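Local coordinates for GTP-binding protein (Thermus thermophilus, PDB 2DBY) that binds GDP and, as a member of the YchF/OLA1 subfamily of OBG GTPases, probably hydrolyses ATP and associates with the large ribosomal subunit, at residues A[135-146]-A[192-200]. Numbering follows the deposited sequence.
Sequences LLLADLATLERR and FLKETPLLT
The buried carboxylate of Asp139, on the long helix 124-156, accepts three hydrogen bonds from Leu199 and Thr200 at the start of a 3-10 segment, joining that helix to the chain leaving helix 187-195. Leu199 N reaches OD1 of Asp139 at 2.8 Å and Thr200 N reaches OD2 at 2.7 Å, each on the syn lone pair; the second is the straighter (162° at the hydrogen against 145°). Thr200 OG1 donates to the same OD2 at 2.6 Å, arriving nearly along the C-O bond, a position set by chi1 of 60°, which places OG1 between the backbone N and the carbonyl carbon. Bonds to both oxygens hold the carboxylate against turning; an alanine here would probably leave the amides of Leu199 and Thr200 and the Thr200 hydroxyl without the carboxylate that accepts from them. Within the OBG-type G region, this part of helix 124-156 lies in a predicted coiled coil, and helix 161-175 packs beside it, Leu174 touching Asp139. Apolar contacts flank this carboxylate: CB of Leu135 meets CG2 of Thr200 at 3.6 Å, and further along the helix the methyls CG2 of Thr142 and CG2 of Thr196 meet tip to tip, tightly, at 3.5 Å. Leu143 CD2 meets Phe192 CZ at 3.7 Å, the side chains crossing obliquely. Toward its C-terminal side, Arg146 NH2 forms a salt bridge with Glu195 OE2 (2.7 Å), its hydrogen bond bent and weak, while a water links NE to that oxygen and Thr196 OG1.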
loop_
_atom_site.group_PDB
_atom_site.type_symbol
_atom_site.label_atom_id
_atom_site.label_comp_id
_atom_site.label_asym_id
_atom_site.label_seq_id
_atom_site.Cartn_x
_atom_site.Cartn_y
_atom_site.Cartn_z
ATOM N N LEU A 135 11.581 -6.028 -15.317
ATOM C CA LEU A 135 10.434 -5.108 -15.429
ATOM C C LEU A 135 10.688 -4.042 -16.511
ATOM O O LEU A 135 9.773 -3.646 -17.246
ATOM C CB LEU A 135 10.159 -4.405 -14.095
ATOM C CG LEU A 135 9.894 -5.321 -12.888
ATOM C CD1 LEU A 135 9.471 -4.453 -11.699
ATOM C CD2 LEU A 135 8.788 -6.312 -13.220
ATOM N N LEU A 136 11.936 -3.594 -16.588
ATOM C CA LEU A 136 12.324 -2.595 -17.575
ATOM C C LEU A 136 12.166 -3.164 -18.976
ATOM O O LEU A 136 11.639 -2.490 -19.843
ATOM C CB LEU A 136 13.782 -2.162 -17.369
ATOM C CG LEU A 136 14.070 -1.156 -16.264
ATOM C CD1 LEU A 136 15.551 -1.190 -15.930
ATOM C CD2 LEU A 136 13.656 0.246 -16.724
ATOM N N LEU A 137 12.608 -4.405 -19.194
ATOM C CA LEU A 137 12.503 -5.014 -20.512
ATOM C C LEU A 137 11.049 -5.109 -20.943
ATOM O O LEU A 137 10.712 -4.857 -22.107
ATOM C CB LEU A 137 13.157 -6.408 -20.511
ATOM C CG LEU A 137 14.690 -6.356 -20.428
ATOM C CD1 LEU A 137 15.239 -7.777 -20.220
ATOM C CD2 LEU A 137 15.251 -5.763 -21.698
ATOM N N ALA A 138 10.164 -5.466 -20.016
ATOM C CA ALA A 138 8.751 -5.559 -20.377
ATOM C C ALA A 138 8.181 -4.174 -20.713
ATOM O O ALA A 138 7.403 -4.015 -21.676
ATOM C CB ALA A 138 7.948 -6.190 -19.211
ATOM N N ASP A 139 8.578 -3.176 -19.925
ATOM C CA ASP A 139 8.085 -1.808 -20.114
ATOM C C ASP A 139 8.585 -1.194 -21.419
ATOM O O ASP A 139 7.849 -0.416 -22.053
ATOM C CB ASP A 139 8.523 -0.909 -18.962
ATOM C CG ASP A 139 7.622 -1.044 -17.732
ATOM O OD1 ASP A 139 6.570 -1.708 -17.834
ATOM O OD2 ASP A 139 7.960 -0.461 -16.679
ATOM N N LEU A 140 9.817 -1.526 -21.802
ATOM C CA LEU A 140 10.366 -0.978 -23.059
ATOM C C LEU A 140 9.556 -1.541 -24.221
ATOM O O LEU A 140 9.229 -0.822 -25.152
ATOM C CB LEU A 140 11.861 -1.314 -23.203
ATOM C CG LEU A 140 12.752 -0.506 -22.255
ATOM C CD1 LEU A 140 14.178 -1.101 -22.191
ATOM C CD2 LEU A 140 12.816 0.926 -22.772
ATOM N N ALA A 141 9.219 -2.831 -24.161
ATOM C CA ALA A 141 8.401 -3.435 -25.206
ATOM C C ALA A 141 7.011 -2.781 -25.240
ATOM O O ALA A 141 6.439 -2.518 -26.298
ATOM C CB ALA A 141 8.276 -4.952 -24.955
ATOM N N THR A 142 6.442 -2.527 -24.062
ATOM C CA THR A 142 5.142 -1.874 -24.006
ATOM C C THR A 142 5.222 -0.488 -24.627
ATOM O O THR A 142 4.341 -0.091 -25.393
ATOM C CB THR A 142 4.676 -1.721 -22.555
ATOM O OG1 THR A 142 4.421 -3.015 -22.041
ATOM C CG2 THR A 142 3.397 -0.857 -22.461
ATOM N N LEU A 143 6.277 0.246 -24.289
ATOM C CA LEU A 143 6.436 1.588 -24.824
ATOM C C LEU A 143 6.597 1.562 -26.343
ATOM O O LEU A 143 6.028 2.398 -27.035
ATOM C CB LEU A 143 7.651 2.280 -24.192
ATOM C CG LEU A 143 7.372 2.862 -22.797
ATOM C CD1 LEU A 143 8.672 3.172 -22.099
ATOM C CD2 LEU A 143 6.505 4.112 -22.947
ATOM N N GLU A 144 7.358 0.601 -26.853
ATOM C CA GLU A 144 7.572 0.521 -28.307
ATOM C C GLU A 144 6.226 0.320 -28.981
ATOM O O GLU A 144 5.928 0.959 -29.995
ATOM C CB GLU A 144 8.548 -0.625 -28.637
ATOM C CG GLU A 144 9.999 -0.278 -28.213
ATOM C CD GLU A 144 10.884 -1.472 -27.864
ATOM O OE1 GLU A 144 11.997 -1.239 -27.337
ATOM O OE2 GLU A 144 10.479 -2.633 -28.104
ATOM N N ARG A 145 5.398 -0.557 -28.418
ATOM C CA ARG A 145 4.081 -0.785 -29.003
ATOM C C ARG A 145 3.200 0.457 -28.905
ATOM O O ARG A 145 2.518 0.811 -29.865
ATOM C CB ARG A 145 3.378 -1.960 -28.321
ATOM C CG ARG A 145 3.964 -3.310 -28.645
ATOM C CD ARG A 145 3.079 -4.421 -28.064
ATOM N NE ARG A 145 3.200 -4.562 -26.613
ATOM C CZ ARG A 145 4.144 -5.283 -26.008
ATOM N NH1 ARG A 145 5.059 -5.932 -26.722
ATOM N NH2 ARG A 145 4.168 -5.368 -24.688
ATOM N N ARG A 146 3.209 1.137 -27.756
ATOM C CA ARG A 146 2.380 2.333 -27.616
ATOM C C ARG A 146 2.861 3.491 -28.489
ATOM O O ARG A 146 2.046 4.228 -29.038
ATOM C CB ARG A 146 2.331 2.792 -26.140
ATOM C CG ARG A 146 1.677 1.793 -25.188
ATOM C CD ARG A 146 0.343 1.301 -25.737
ATOM N NE ARG A 146 -0.657 2.367 -25.733
ATOM C CZ ARG A 146 -1.739 2.372 -26.500
ATOM N NH1 ARG A 146 -1.962 1.368 -27.347
ATOM N NH2 ARG A 146 -2.612 3.367 -26.398
ATOM N N PHE A 192 -0.724 9.372 -19.566
ATOM C CA PHE A 192 -0.194 8.185 -20.203
ATOM C C PHE A 192 -0.172 6.985 -19.237
ATOM O O PHE A 192 -0.596 5.878 -19.590
ATOM C CB PHE A 192 1.231 8.441 -20.715
ATOM C CG PHE A 192 1.883 7.208 -21.271
ATOM C CD1 PHE A 192 1.580 6.776 -22.564
ATOM C CD2 PHE A 192 2.708 6.420 -20.473
ATOM C CE1 PHE A 192 2.079 5.580 -23.053
ATOM C CE2 PHE A 192 3.216 5.219 -20.950
ATOM C CZ PHE A 192 2.898 4.794 -22.249
ATOM N N LEU A 193 0.319 7.203 -18.016
ATOM C CA LEU A 193 0.436 6.090 -17.073
ATOM C C LEU A 193 -0.903 5.560 -16.568
ATOM O O LEU A 193 -1.000 4.406 -16.154
ATOM C CB LEU A 193 1.345 6.484 -15.895
ATOM C CG LEU A 193 2.839 6.643 -16.230
ATOM C CD1 LEU A 193 3.612 7.148 -15.018
ATOM C CD2 LEU A 193 3.389 5.280 -16.698
ATOM N N LYS A 194 -1.934 6.396 -16.615
ATOM C CA LYS A 194 -3.259 5.962 -16.199
ATOM C C LYS A 194 -3.752 4.974 -17.257
ATOM O O LYS A 194 -4.314 3.931 -16.935
ATOM C CB LYS A 194 -4.218 7.152 -16.120
ATOM C CG LYS A 194 -5.605 6.790 -15.591
ATOM C CD LYS A 194 -6.543 8.001 -15.635
ATOM C CE LYS A 194 -7.983 7.611 -15.298
ATOM N NZ LYS A 194 -8.953 8.690 -15.670
ATOM N N GLU A 195 -3.504 5.294 -18.523
ATOM C CA GLU A 195 -3.921 4.430 -19.620
ATOM C C GLU A 195 -3.023 3.203 -19.776
ATOM O O GLU A 195 -3.510 2.111 -20.088
ATOM C CB GLU A 195 -3.934 5.213 -20.939
ATOM C CG GLU A 195 -4.095 4.331 -22.170
ATOM C CD GLU A 195 -4.432 5.124 -23.430
ATOM O OE1 GLU A 195 -5.397 5.920 -23.385
ATOM O OE2 GLU A 195 -3.739 4.942 -24.459
ATOM N N THR A 196 -1.720 3.396 -19.567
ATOM C CA THR A 196 -0.709 2.329 -19.709
ATOM C C THR A 196 0.127 2.248 -18.428
ATOM O O THR A 196 1.179 2.890 -18.301
ATOM C CB THR A 196 0.214 2.642 -20.904
ATOM O OG1 THR A 196 -0.589 2.779 -22.094
ATOM C CG2 THR A 196 1.217 1.516 -21.123
ATOM N N PRO A 197 -0.341 1.463 -17.453
ATOM C CA PRO A 197 0.328 1.288 -16.154
ATOM C C PRO A 197 1.612 0.489 -16.236
ATOM O O PRO A 197 1.619 -0.707 -15.970
ATOM C CB PRO A 197 -0.740 0.582 -15.289
ATOM C CG PRO A 197 -2.040 0.812 -16.021
ATOM C CD PRO A 197 -1.632 0.751 -17.486
ATOM N N LEU A 198 2.705 1.164 -16.585
ATOM C CA LEU A 198 4.010 0.519 -16.713
ATOM C C LEU A 198 4.414 -0.167 -15.412
ATOM O O LEU A 198 4.139 0.332 -14.320
ATOM C CB LEU A 198 5.089 1.541 -17.088
ATOM C CG LEU A 198 4.895 2.181 -18.469
ATOM C CD1 LEU A 198 6.058 3.159 -18.723
ATOM C CD2 LEU A 198 4.829 1.097 -19.546
ATOM N N LEU A 199 5.071 -1.316 -15.538
ATOM C CA LEU A 199 5.479 -2.057 -14.352
ATOM C C LEU A 199 6.432 -1.261 -13.458
ATOM O O LEU A 199 6.332 -1.324 -12.216
ATOM C CB LEU A 199 6.137 -3.373 -14.766
ATOM C CG LEU A 199 5.248 -4.241 -15.669
ATOM C CD1 LEU A 199 5.967 -5.571 -15.856
ATOM C CD2 LEU A 199 3.830 -4.490 -15.054
ATOM N N THR A 200 7.351 -0.520 -14.072
ATOM C CA THR A 200 8.314 0.262 -13.304
ATOM C C THR A 200 7.760 1.590 -12.802
ATOM O O THR A 200 8.486 2.357 -12.165
ATOM C CB THR A 200 9.633 0.533 -14.088
ATOM O OG1 THR A 200 9.337 1.268 -15.275
ATOM C CG2 THR A 200 10.311 -0.785 -14.463
HETATM O O HOH W 1 -1.060 4.694 -24.184
#